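Local coordinates for putative aspartyl-tRNA synthetase (Leishmania major, PDB 6OD8), which probably catalyses the ATP-dependent attachment of L-aspartate to tRNA(Asp), releasing AMP and diphosphate, as a class II aminoacyl-tRNA synthetase, at residues Leu538-Ser541 against Leu545-Leu548; Ser217-Arg222 against Lys350-Gln355. One frame throughout, in Å; residues are numbered along the deposited sequence.

Contact 1 (Leu538-Ser541 against Leu545-Leu548); sequences LGLS and LASL
Leu540 reaches Leu545 with one branch: its CD1 methyl lies against Leu545 CB at 4.0 Å, and the same methyl is 4.4 Å from Ala546 CB, so a single carbon spans the two residues. The two leucines pass each other at a slant, which makes the contact methyl to CB and not branch along branch. At the solvent side Ser541 adds a looser touch, OG standing 4.0 Å from Leu545 CD1, the hydroxyl edging an otherwise apolar patch. In Leu545, CG sits beside the backbone N (chi1 -61°), which turns CD1 back toward Ser541 while CB remains against Leu540.

What places Leu540 is the end of the preceding helix. Gly539, with positive phi (66°), is the C-prime residue of a Schellman motif in which Leu540 N bonds to Met535 O and Gly539 N to Leu536 O. The chain thereby leaves the helix in a tight turn, and Leu540 packs back on Met535. On the other segment, Ala546 O accepts a hydrogen bond from Gln224 NE2, while the carbonyls of Ser547 and Leu548 are held by Arg208.

Strand 523-529 and helix 530-538, with the sequence GGFGIGLER, match motif 3 of class II synthetases, and the contact follows that helix. The helix flanks both segments, since Ala546 also rests on its Val534. Helix 215-237 lies alongside, with Ile220 against Leu540, and Leu548 meets Ile243 of the second subunit.

Contact 2 (Ser217-Arg222 against Lys350-Gln355); sequences SGAIFR and KNVCQQ
The helical backbones of 217-222 and 350-353 come closest at Ala219 and Val352, whose CA atoms are 6.1 Å apart, a spacing made possible by the small side chain of Ala219. Val352 bridges two neighbouring residues with one methyl: its CG2 is 3.6 Å from Ala219 CB and 3.8 Å from Ile220 CG1. CG2 lies beside the backbone N and anti to the carbonyl carbon, while CG1, on the other branch, stands farther off. The Ile220 and Val352 side chains meet at about a right angle, so Ile220 offers the flank of its CG1 methylene to the valine methyl. One residue earlier, Asn351 contributes only its CB, 3.9 Å from Ala219 CB.

Within 350-355, Gln354 folds back and gives NE2 to Asn351 O at 2.7 Å, in the carbonyl plane and near the plane of its own amide, with an N-H...O angle of 155°. Other polar groups around the patch find partners elsewhere: Ser217 OG bonds to Asp211, and Gln355 NE2 reaches Ala188 O. Ile220 continues the apolar packing onto Val534 and Leu538 of helix 530-538.

The contact joins two helices within the class II catalytic domain. Only apolar carbons meet between 217-222 and 350-355, so the packing there is non-directional van der Waals contact; beside the patch, the salt bridge from Arg222 NE to Glu348 adds a charged link between the same two helices.

Following the chain from the N terminus, helix 215-237 comes first, and contact 2 closes a long loop when helix 346-353 returns to it across 127 intervening residues that include strands 289-297 and 310-319. Contact 1 opens where helix 530-538 gives way to loop, and closes a short loop of three residues; the two are therefore in series, neither enclosing nor crossing the other. In space contact 1 and contact 2 adjoin. Segment 217-222 is the shared wall: Phe221 CE2 lies 3.3 Å from Leu548 N, and Ile220 CG2 is 3.4 Å from Leu545 O. Helix 215-237 thus packs on 346-353 through contact 2 and on the chain after helix 530-538 through Ile220 and Phe221.

Contact 1 (Leu538-Ser541 against Leu545-Leu548)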
# COMPACT_ATOMS: atom_id res chain seq x y z
N LEU A 538 -4.44 19.72 -5.87
CA LEU A 538 -3.55 20.86 -5.76
C LEU A 538 -3.59 21.76 -6.99
O LEU A 538 -2.92 22.80 -7.00
CB LEU A 538 -2.11 20.37 -5.55
CG LEU A 538 -1.84 19.63 -4.23
CD1 LEU A 538 -0.39 19.06 -4.21
CD2 LEU A 538 -2.04 20.56 -3.02
N GLY A 539 -4.31 21.37 -8.03
CA GLY A 539 -4.37 22.14 -9.25
C GLY A 539 -3.06 22.24 -10.01
O GLY A 539 -2.81 23.27 -10.65
N LEU A 540 -2.23 21.20 -9.97
CA LEU A 540 -0.92 21.24 -10.62
C LEU A 540 -1.07 21.17 -12.14
O LEU A 540 -2.01 20.58 -12.67
CB LEU A 540 -0.05 20.07 -10.13
CG LEU A 540 0.19 20.03 -8.62
CD1 LEU A 540 1.06 18.80 -8.22
CD2 LEU A 540 0.85 21.35 -8.21
N SER A 541 -0.08 21.72 -12.85
CA SER A 541 -0.17 21.81 -14.31
C SER A 541 0.19 20.52 -15.02
O SER A 541 -0.12 20.37 -16.21
CB SER A 541 0.77 22.91 -14.82
OG SER A 541 2.11 22.54 -14.54
N LEU A 545 4.49 16.24 -11.93
CA LEU A 545 4.85 16.89 -10.67
C LEU A 545 4.42 16.08 -9.46
O LEU A 545 4.88 16.37 -8.35
CB LEU A 545 4.23 18.29 -10.58
CG LEU A 545 4.69 19.26 -11.69
CD1 LEU A 545 3.97 20.62 -11.59
CD2 LEU A 545 6.20 19.48 -11.65
N ALA A 546 3.55 15.08 -9.63
CA ALA A 546 3.02 14.28 -8.53
C ALA A 546 3.39 12.81 -8.65
O ALA A 546 2.76 11.95 -8.01
CB ALA A 546 1.51 14.44 -8.42
N SER A 547 4.38 12.49 -9.47
CA SER A 547 4.85 11.12 -9.63
C SER A 547 6.36 11.16 -9.41
O SER A 547 7.05 11.95 -10.05
CB SER A 547 4.52 10.57 -11.02
OG SER A 547 4.99 9.23 -11.19
N LEU A 548 6.84 10.35 -8.47
CA LEU A 548 8.21 10.51 -7.97
C LEU A 548 9.24 10.38 -9.09
O LEU A 548 10.11 11.23 -9.25
CB LEU A 548 8.45 9.48 -6.86
CG LEU A 548 9.38 9.68 -5.68
CD1 LEU A 548 9.24 11.07 -5.07
CD2 LEU A 548 9.11 8.55 -4.64

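Contact 2 (Ser217-Arg222 against Lys350-Gln355)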
# COMPACT_ATOMS: atom_id res chain seq x y z
N SER A 217 8.10 20.65 -4.21
CA SER A 217 8.20 19.25 -4.62
C SER A 217 8.19 18.32 -3.41
O SER A 217 7.45 17.34 -3.37
CB SER A 217 9.45 19.08 -5.50
OG SER A 217 9.53 17.79 -6.06
N GLY A 218 8.98 18.65 -2.38
CA GLY A 218 8.91 17.87 -1.15
C GLY A 218 7.52 17.82 -0.55
O GLY A 218 7.07 16.77 -0.09
N ALA A 219 6.80 18.96 -0.56
CA ALA A 219 5.46 18.99 0.02
C ALA A 219 4.49 18.16 -0.80
O ALA A 219 3.61 17.50 -0.23
CB ALA A 219 4.95 20.44 0.13
N ILE A 220 4.61 18.21 -2.12
CA ILE A 220 3.72 17.39 -2.96
C ILE A 220 3.81 15.92 -2.57
O ILE A 220 2.78 15.23 -2.46
CB ILE A 220 4.05 17.60 -4.45
CG1 ILE A 220 3.65 19.00 -4.89
CG2 ILE A 220 3.38 16.55 -5.29
CD1 ILE A 220 4.17 19.37 -6.29
N PHE A 221 5.02 15.42 -2.33
CA PHE A 221 5.11 13.99 -2.10
C PHE A 221 4.82 13.61 -0.65
O PHE A 221 4.39 12.48 -0.41
CB PHE A 221 6.47 13.48 -2.57
CG PHE A 221 6.57 13.50 -4.07
CD1 PHE A 221 7.30 14.48 -4.72
CD2 PHE A 221 5.85 12.58 -4.83
CE1 PHE A 221 7.35 14.51 -6.10
CE2 PHE A 221 5.88 12.62 -6.21
CZ PHE A 221 6.64 13.59 -6.85
N ARG A 222 4.98 14.53 0.29
CA ARG A 222 4.42 14.30 1.62
C ARG A 222 2.89 14.20 1.55
O ARG A 222 2.29 13.35 2.21
CB ARG A 222 4.84 15.41 2.57
CG ARG A 222 6.36 15.40 2.90
CD ARG A 222 6.75 16.61 3.74
NE ARG A 222 6.04 16.56 5.01
CZ ARG A 222 6.54 16.00 6.12
NH1 ARG A 222 7.76 15.47 6.11
NH2 ARG A 222 5.82 15.99 7.23
N LYS A 350 0.76 25.17 2.13
CA LYS A 350 1.34 26.48 1.87
C LYS A 350 2.65 26.36 1.09
O LYS A 350 2.97 27.24 0.28
CB LYS A 350 1.57 27.25 3.18
N ASN A 351 3.41 25.29 1.33
CA ASN A 351 4.68 25.11 0.64
C ASN A 351 4.48 24.73 -0.83
O ASN A 351 5.32 25.09 -1.67
CB ASN A 351 5.53 24.07 1.37
CG ASN A 351 6.29 24.66 2.55
OD1 ASN A 351 6.47 25.87 2.63
ND2 ASN A 351 6.74 23.82 3.47
N VAL A 352 3.39 24.05 -1.17
CA VAL A 352 3.03 23.90 -2.58
C VAL A 352 2.57 25.24 -3.15
O VAL A 352 3.02 25.67 -4.22
CB VAL A 352 1.93 22.83 -2.76
CG1 VAL A 352 1.46 22.78 -4.22
CG2 VAL A 352 2.41 21.44 -2.28
N CYS A 353 1.67 25.90 -2.44
CA CYS A 353 0.99 27.08 -2.97
C CYS A 353 1.95 28.23 -3.24
O CYS A 353 1.69 29.06 -4.13
CB CYS A 353 -0.10 27.51 -1.99
SG CYS A 353 -1.23 28.80 -2.60
N GLN A 354 3.06 28.33 -2.50
CA GLN A 354 3.94 29.47 -2.71
C GLN A 354 4.61 29.41 -4.07
O GLN A 354 4.91 30.45 -4.67
CB GLN A 354 4.98 29.58 -1.59
CG GLN A 354 5.72 28.29 -1.26
CD GLN A 354 6.95 28.06 -2.12
OE1 GLN A 354 7.57 29.02 -2.60
NE2 GLN A 354 7.31 26.79 -2.33
N GLN A 355 4.85 28.21 -4.59
CA GLN A 355 5.37 28.10 -5.94
C GLN A 355 4.28 27.89 -6.98
O GLN A 355 4.39 28.39 -8.10
CB GLN A 355 6.38 26.94 -6.04
CG GLN A 355 7.08 26.90 -7.39
CD GLN A 355 8.23 25.91 -7.46
OE1 GLN A 355 8.64 25.33 -6.44
NE2 GLN A 355 8.76 25.72 -8.67